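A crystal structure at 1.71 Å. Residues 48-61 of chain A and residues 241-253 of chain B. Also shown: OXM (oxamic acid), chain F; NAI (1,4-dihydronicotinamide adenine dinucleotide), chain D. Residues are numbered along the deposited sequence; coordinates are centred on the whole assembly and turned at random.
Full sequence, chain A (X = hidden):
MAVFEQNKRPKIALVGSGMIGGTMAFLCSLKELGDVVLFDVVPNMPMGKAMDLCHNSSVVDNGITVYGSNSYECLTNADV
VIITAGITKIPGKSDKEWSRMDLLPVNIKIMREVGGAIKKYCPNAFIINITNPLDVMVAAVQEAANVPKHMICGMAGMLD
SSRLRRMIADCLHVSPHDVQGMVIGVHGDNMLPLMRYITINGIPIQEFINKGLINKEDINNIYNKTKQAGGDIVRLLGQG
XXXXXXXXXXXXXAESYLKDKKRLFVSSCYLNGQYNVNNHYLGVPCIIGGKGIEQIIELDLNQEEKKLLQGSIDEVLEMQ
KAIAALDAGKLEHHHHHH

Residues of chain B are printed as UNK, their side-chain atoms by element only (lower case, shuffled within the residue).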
# COMPACT_ATOMS: atom_id res chain seq x y z
N GLY A 48 -4.03 13.69 -5.93
CA GLY A 48 -4.63 13.27 -4.67
C GLY A 48 -3.80 12.21 -3.97
O GLY A 48 -3.53 12.31 -2.77
N LYS A 49 -3.39 11.18 -4.71
CA LYS A 49 -2.55 10.14 -4.13
C LYS A 49 -1.22 10.71 -3.66
O LYS A 49 -0.74 10.36 -2.57
CB LYS A 49 -2.31 9.03 -5.16
CG LYS A 49 -3.53 8.17 -5.46
CD LYS A 49 -3.17 6.97 -6.33
CE LYS A 49 -4.35 6.02 -6.49
NZ LYS A 49 -4.03 4.79 -7.28
N ALA A 50 -0.61 11.60 -4.45
CA ALA A 50 0.66 12.20 -4.07
C ALA A 50 0.53 12.99 -2.77
O ALA A 50 1.42 12.93 -1.91
CB ALA A 50 1.17 13.10 -5.19
N MET A 51 -0.57 13.73 -2.61
CA MET A 51 -0.79 14.48 -1.38
C MET A 51 -0.85 13.54 -0.18
O MET A 51 -0.17 13.77 0.83
CB MET A 51 -2.09 15.28 -1.51
CG MET A 51 -2.37 16.24 -0.38
SD MET A 51 -3.78 17.33 -0.74
CE MET A 51 -3.12 18.29 -2.10
N ASP A 52 -1.65 12.48 -0.29
CA ASP A 52 -1.72 11.45 0.74
C ASP A 52 -0.34 10.90 1.07
O ASP A 52 0.01 10.74 2.25
CB ASP A 52 -2.65 10.34 0.24
CG ASP A 52 -2.98 9.32 1.31
OD1 ASP A 52 -2.67 9.56 2.50
OD2 ASP A 52 -3.56 8.27 0.95
N LEU A 53 0.47 10.63 0.05
CA LEU A 53 1.78 10.02 0.27
C LEU A 53 2.78 11.01 0.85
O LEU A 53 3.66 10.61 1.63
CB LEU A 53 2.29 9.42 -1.04
CG LEU A 53 1.52 8.17 -1.47
CD1 LEU A 53 1.67 7.92 -2.96
CD2 LEU A 53 1.99 6.95 -0.69
N CYS A 54 2.68 12.29 0.49
CA CYS A 54 3.51 13.30 1.16
C CYS A 54 3.21 13.34 2.65
O CYS A 54 4.13 13.45 3.47
CB CYS A 54 3.28 14.67 0.52
SG CYS A 54 4.12 14.90 -1.07
N HIS A 55 1.93 13.25 3.02
CA HIS A 55 1.57 13.13 4.43
C HIS A 55 2.16 11.86 5.02
O HIS A 55 2.61 11.85 6.18
CB HIS A 55 0.06 13.15 4.59
CG HIS A 55 -0.60 14.36 3.99
ND1 HIS A 55 -1.92 14.37 3.59
CD2 HIS A 55 -0.12 15.59 3.74
CE1 HIS A 55 -2.22 15.56 3.10
NE2 HIS A 55 -1.14 16.32 3.18
N ASN A 56 2.17 10.76 4.25
CA ASN A 56 2.70 9.50 4.77
C ASN A 56 4.18 9.63 5.12
O ASN A 56 4.62 9.11 6.16
CB ASN A 56 2.50 8.38 3.75
CG ASN A 56 2.97 7.04 4.27
OD1 ASN A 56 2.30 6.41 5.09
ND2 ASN A 56 4.13 6.59 3.80
N SER A 57 4.96 10.28 4.26
CA SER A 57 6.37 10.50 4.57
C SER A 57 6.53 11.14 5.94
O SER A 57 7.35 10.71 6.76
CB SER A 57 7.01 11.37 3.49
OG SER A 57 6.96 10.73 2.22
N SER A 58 5.73 12.18 6.21
CA SER A 58 5.81 12.86 7.50
C SER A 58 5.38 11.94 8.64
O SER A 58 5.95 12.00 9.74
CB SER A 58 4.97 14.14 7.45
OG SER A 58 4.87 14.76 8.71
N VAL A 59 4.38 11.08 8.40
CA VAL A 59 4.00 10.08 9.39
C VAL A 59 5.22 9.25 9.80
O VAL A 59 5.38 8.91 10.98
CB VAL A 59 2.87 9.18 8.85
CG1 VAL A 59 2.60 8.00 9.79
CG2 VAL A 59 1.60 9.97 8.63
N VAL A 60 6.08 8.90 8.85
CA VAL A 60 7.26 8.09 9.14
C VAL A 60 8.52 8.96 9.25
O VAL A 60 9.63 8.44 9.13
CB VAL A 60 7.46 6.96 8.11
CG1 VAL A 60 6.27 6.00 8.14
CG2 VAL A 60 7.68 7.52 6.71
N ASP A 61 8.37 10.27 9.44
CA ASP A 61 9.45 11.15 9.86
C ASP A 61 10.52 11.36 8.78
O ASP A 61 11.69 11.58 9.11
CB ASP A 61 10.13 10.64 11.14
CG ASP A 61 9.19 10.62 12.33
OD1 ASP A 61 8.38 11.56 12.47
OD2 ASP A 61 9.27 9.67 13.13
N UNK B 241 -11.41 8.26 -0.19
CA UNK B 241 -10.66 9.22 0.61
C UNK B 241 -9.27 8.65 0.87
O UNK B 241 -8.92 7.57 0.40
o UNK B 241 -11.90 8.35 2.53
c UNK B 241 -11.42 9.53 1.91
N UNK B 242 -8.46 9.40 1.61
CA UNK B 242 -7.07 9.03 1.82
C UNK B 242 -6.98 7.65 2.46
O UNK B 242 -7.84 7.24 3.25
c UNK B 242 -6.37 10.05 2.72
N UNK B 243 -5.91 6.91 2.13
CA UNK B 243 -5.68 5.63 2.78
C UNK B 243 -4.23 5.30 3.10
O UNK B 243 -4.01 4.45 3.97
c UNK B 243 -6.52 5.22 -1.78
c UNK B 243 -5.99 4.48 0.46
c UNK B 243 -4.98 3.68 -0.08
c UNK B 243 -4.73 3.66 -1.44
c UNK B 243 -5.50 4.43 -2.29
c UNK B 243 -6.28 4.48 1.95
o UNK B 243 -5.26 4.42 -3.64
c UNK B 243 -6.76 5.23 -0.42
N UNK B 244 -3.23 5.93 2.48
CA UNK B 244 -1.85 5.59 2.83
C UNK B 244 -1.48 6.15 4.20
O UNK B 244 -1.15 5.39 5.12
c UNK B 244 -1.17 3.76 -1.82
c UNK B 244 -0.66 3.19 -0.67
o UNK B 244 -1.25 3.00 -2.97
c UNK B 244 -0.98 5.28 0.49
c UNK B 244 -1.49 5.82 -0.68
c UNK B 244 -1.58 5.07 -1.83
c UNK B 244 -0.89 6.10 1.75
c UNK B 244 -0.57 3.95 0.47
N UNK B 245 -1.52 7.47 4.36
CA UNK B 245 -1.18 8.06 5.66
C UNK B 245 -2.11 7.59 6.77
O UNK B 245 -1.62 7.37 7.89
c UNK B 245 -1.18 9.59 5.55
N UNK B 246 -3.42 7.42 6.56
CA UNK B 246 -4.26 6.86 7.63
C UNK B 246 -3.84 5.46 8.07
O UNK B 246 -3.84 5.17 9.27
c UNK B 246 -5.67 6.87 7.02
c UNK B 246 -4.23 7.98 5.46
c UNK B 246 -5.63 7.95 6.01
N UNK B 247 -3.51 4.58 7.12
CA UNK B 247 -3.14 3.22 7.49
C UNK B 247 -1.83 3.17 8.26
O UNK B 247 -1.70 2.43 9.24
N UNK B 248 -0.84 3.95 7.83
CA UNK B 248 0.44 3.98 8.51
C UNK B 248 0.30 4.55 9.92
O UNK B 248 0.91 4.05 10.86
o UNK B 248 1.49 4.25 6.35
c UNK B 248 2.85 4.70 8.28
c UNK B 248 1.45 4.77 7.68
N UNK B 249 -0.51 5.60 10.07
CA UNK B 249 -0.74 6.17 11.40
C UNK B 249 -1.30 5.13 12.36
O UNK B 249 -0.80 4.98 13.48
o UNK B 249 -1.13 8.42 10.54
c UNK B 249 -1.70 7.37 11.30
N UNK B 250 -2.34 4.40 11.93
CA UNK B 250 -2.93 3.38 12.78
C UNK B 250 -1.91 2.29 13.13
O UNK B 250 -1.87 1.81 14.26
c UNK B 250 -4.15 2.76 12.10
N UNK B 251 -1.09 1.90 12.15
CA UNK B 251 -0.16 0.80 12.38
C UNK B 251 0.93 1.21 13.36
O UNK B 251 1.37 0.39 14.19
c UNK B 251 -0.82 -1.94 10.94
c UNK B 251 1.75 -0.42 11.22
c UNK B 251 -0.59 -0.58 10.30
c UNK B 251 0.43 0.32 11.03
N UNK B 252 1.38 2.46 13.31
CA UNK B 252 2.37 2.91 14.28
C UNK B 252 1.81 2.89 15.69
O UNK B 252 2.53 2.55 16.64
c UNK B 252 4.88 3.43 12.65
c UNK B 252 4.24 5.85 12.45
c UNK B 252 2.88 4.32 13.92
c UNK B 252 3.72 4.43 12.64
N UNK B 253 0.53 3.23 15.85
CA UNK B 253 -0.10 3.13 17.16
C UNK B 253 -0.13 1.69 17.64
O UNK B 253 0.20 1.39 18.79
c UNK B 253 -1.58 5.20 16.80
c UNK B 253 -4.17 5.40 17.79
s UNK B 253 -3.23 5.77 16.31
c UNK B 253 -1.52 3.71 17.10
C1 OXM F . -10.78 11.53 6.17
N1 OXM F . -11.48 11.36 4.91
O1 OXM F . -11.30 11.20 7.19
C2 OXM F . -9.38 12.14 6.20
O2 OXM F . -9.11 13.07 7.01
O3 OXM F . -8.49 11.71 5.42
PA NAI D . -13.55 1.06 2.21
O1A NAI D . -14.99 1.14 1.74
O2A NAI D . -12.44 0.90 1.20
O5B NAI D . -13.47 -0.17 3.24
C5B NAI D . -14.51 -0.42 4.18
C4B NAI D . -14.72 -1.92 4.26
O4B NAI D . -15.51 -2.28 5.40
C3B NAI D . -15.45 -2.46 3.03
O3B NAI D . -14.61 -3.39 2.35
C2B NAI D . -16.69 -3.13 3.58
O2B NAI D . -17.04 -4.32 2.87
C1B NAI D . -16.24 -3.44 5.00
N9A NAI D . -17.33 -3.75 5.96
C8A NAI D . -18.61 -3.33 5.97
N7A NAI D . -19.27 -3.87 7.03
C5A NAI D . -18.39 -4.65 7.70
C6A NAI D . -18.40 -5.50 8.91
N6A NAI D . -19.52 -5.66 9.64
N1A NAI D . -17.25 -6.13 9.25
C2A NAI D . -16.12 -6.00 8.53
N3A NAI D . -16.05 -5.24 7.43
C4A NAI D . -17.12 -4.56 6.98
O3 NAI D . -13.26 2.35 3.14
PN NAI D . -11.79 2.86 3.59
O1N NAI D . -11.25 3.79 2.53
O2N NAI D . -10.97 1.67 4.04
O5D NAI D . -12.17 3.75 4.88
C5D NAI D . -12.75 3.11 6.02
C4D NAI D . -13.21 4.12 7.06
O4D NAI D . -12.11 4.91 7.53
C3D NAI D . -14.23 5.09 6.49
O3D NAI D . -15.28 5.27 7.44
C2D NAI D . -13.45 6.38 6.31
O2D NAI D . -14.28 7.54 6.35
C1D NAI D . -12.50 6.29 7.49
N1N NAI D . -11.34 7.18 7.46
C2N NAI D . -10.95 7.63 8.66
C3N NAI D . -9.87 8.47 8.82
C7N NAI D . -9.54 8.92 10.21
O7N NAI D . -10.06 8.34 11.16
N7N NAI D . -8.71 9.94 10.40
C4N NAI D . -9.05 8.92 7.64
C5N NAI D . -9.57 8.37 6.39
C6N NAI D . -10.67 7.52 6.35
O HOH W 1 -3.03 3.59 -5.01

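Position 241 carries one carbon followed by one oxygen, the pattern of a serine. Its CB points away from chain A and lies 3.5 Å from N1 of the oxamic acid; this is Ser B241. At 242 a single carbon is present, directed toward chain A, with its CB 3.7 Å from OD1 of Asp A52 and 3.8 Å from O3 of the oxamic acid. One carbon alone identifies Ala B242.

Position 243, the N-cap position, has one carbon leading to a six-carbon ring that bears an oxygen. The CA-to-CB bond points away from chain A, yet the ring's oxygen comes within 3.4 Å of CE of Lys A49. A hydroxylated six-membered ring means Tyr B243. The same composition recurs at 244, where the first carbon points toward chain A and CD2 of Leu A53 lies over one ring face, 3.9 Å from the centroid in a CH-pi contact. This is Tyr B244. One water accepts a hydrogen bond from NZ of Lys A49 (2.8 Å) and is also hydrogen-bonded to OH of Tyr B243 (2.7 Å) and OH of Tyr B244 (2.8 Å), joining the two hydroxyls to the lysine.

At 245 a lone carbon sits as a knob among Asp A52, His A55, Asn A56 and Val A59. Here the backbones come close, the CA atoms of position 245 and Asn A56 being 4.2 Å apart, and the single carbon identifies Ala B245. Three carbons at 246 close a ring onto the backbone nitrogen, which defines Pro B246; its CD is 3.7 Å from OD1 of Asp A52, and its CG is 3.9 Å from C4N of the dinucleotide. Position 247 has no side-chain atoms and is Gly B247; an ideal CB there would lie only 3.2 Å from O of Tyr B243.

Position 248 has a carbon carrying one oxygen and one carbon, the fork of a threonine. In Thr B248, OG1 donates a 2.6 Å hydrogen bond to OD1 of Asn A56, while CG2 packs 3.6 Å from CG1 of Val A59. One carbon and one oxygen at 249 give Ser B249, whose OG donates to O of Ala B245 (2.9 Å) within its own helix and lies 3.7 Å from CG2 of Val A59.

Position 250, with one carbon, is Ala B250; 251, four carbons forked at the first with one arm two carbons long, is Ile B251. Neither reaches chain A. Four carbons forked at the second mark 252 as Leu B252, with CD1 3.8 Å from CG1 of Val A59. The unbranched chain of two carbons, sulfur and carbon at 253 is Met B253, out of reach.

The two helices run side by side, 23° apart in direction. Asp A52 accepts backbone hydrogen bonds at the start of the chain B helix: OD2 from N of Tyr B243 (3.0 Å) and N of Tyr B244 (2.8 Å), OD1 from N of Ala B245 (3.0 Å). Farther along, Ala B245 and Val A59 interlock as reciprocal knobs.

Chain B 241-253: SAYYAPGTSAILM
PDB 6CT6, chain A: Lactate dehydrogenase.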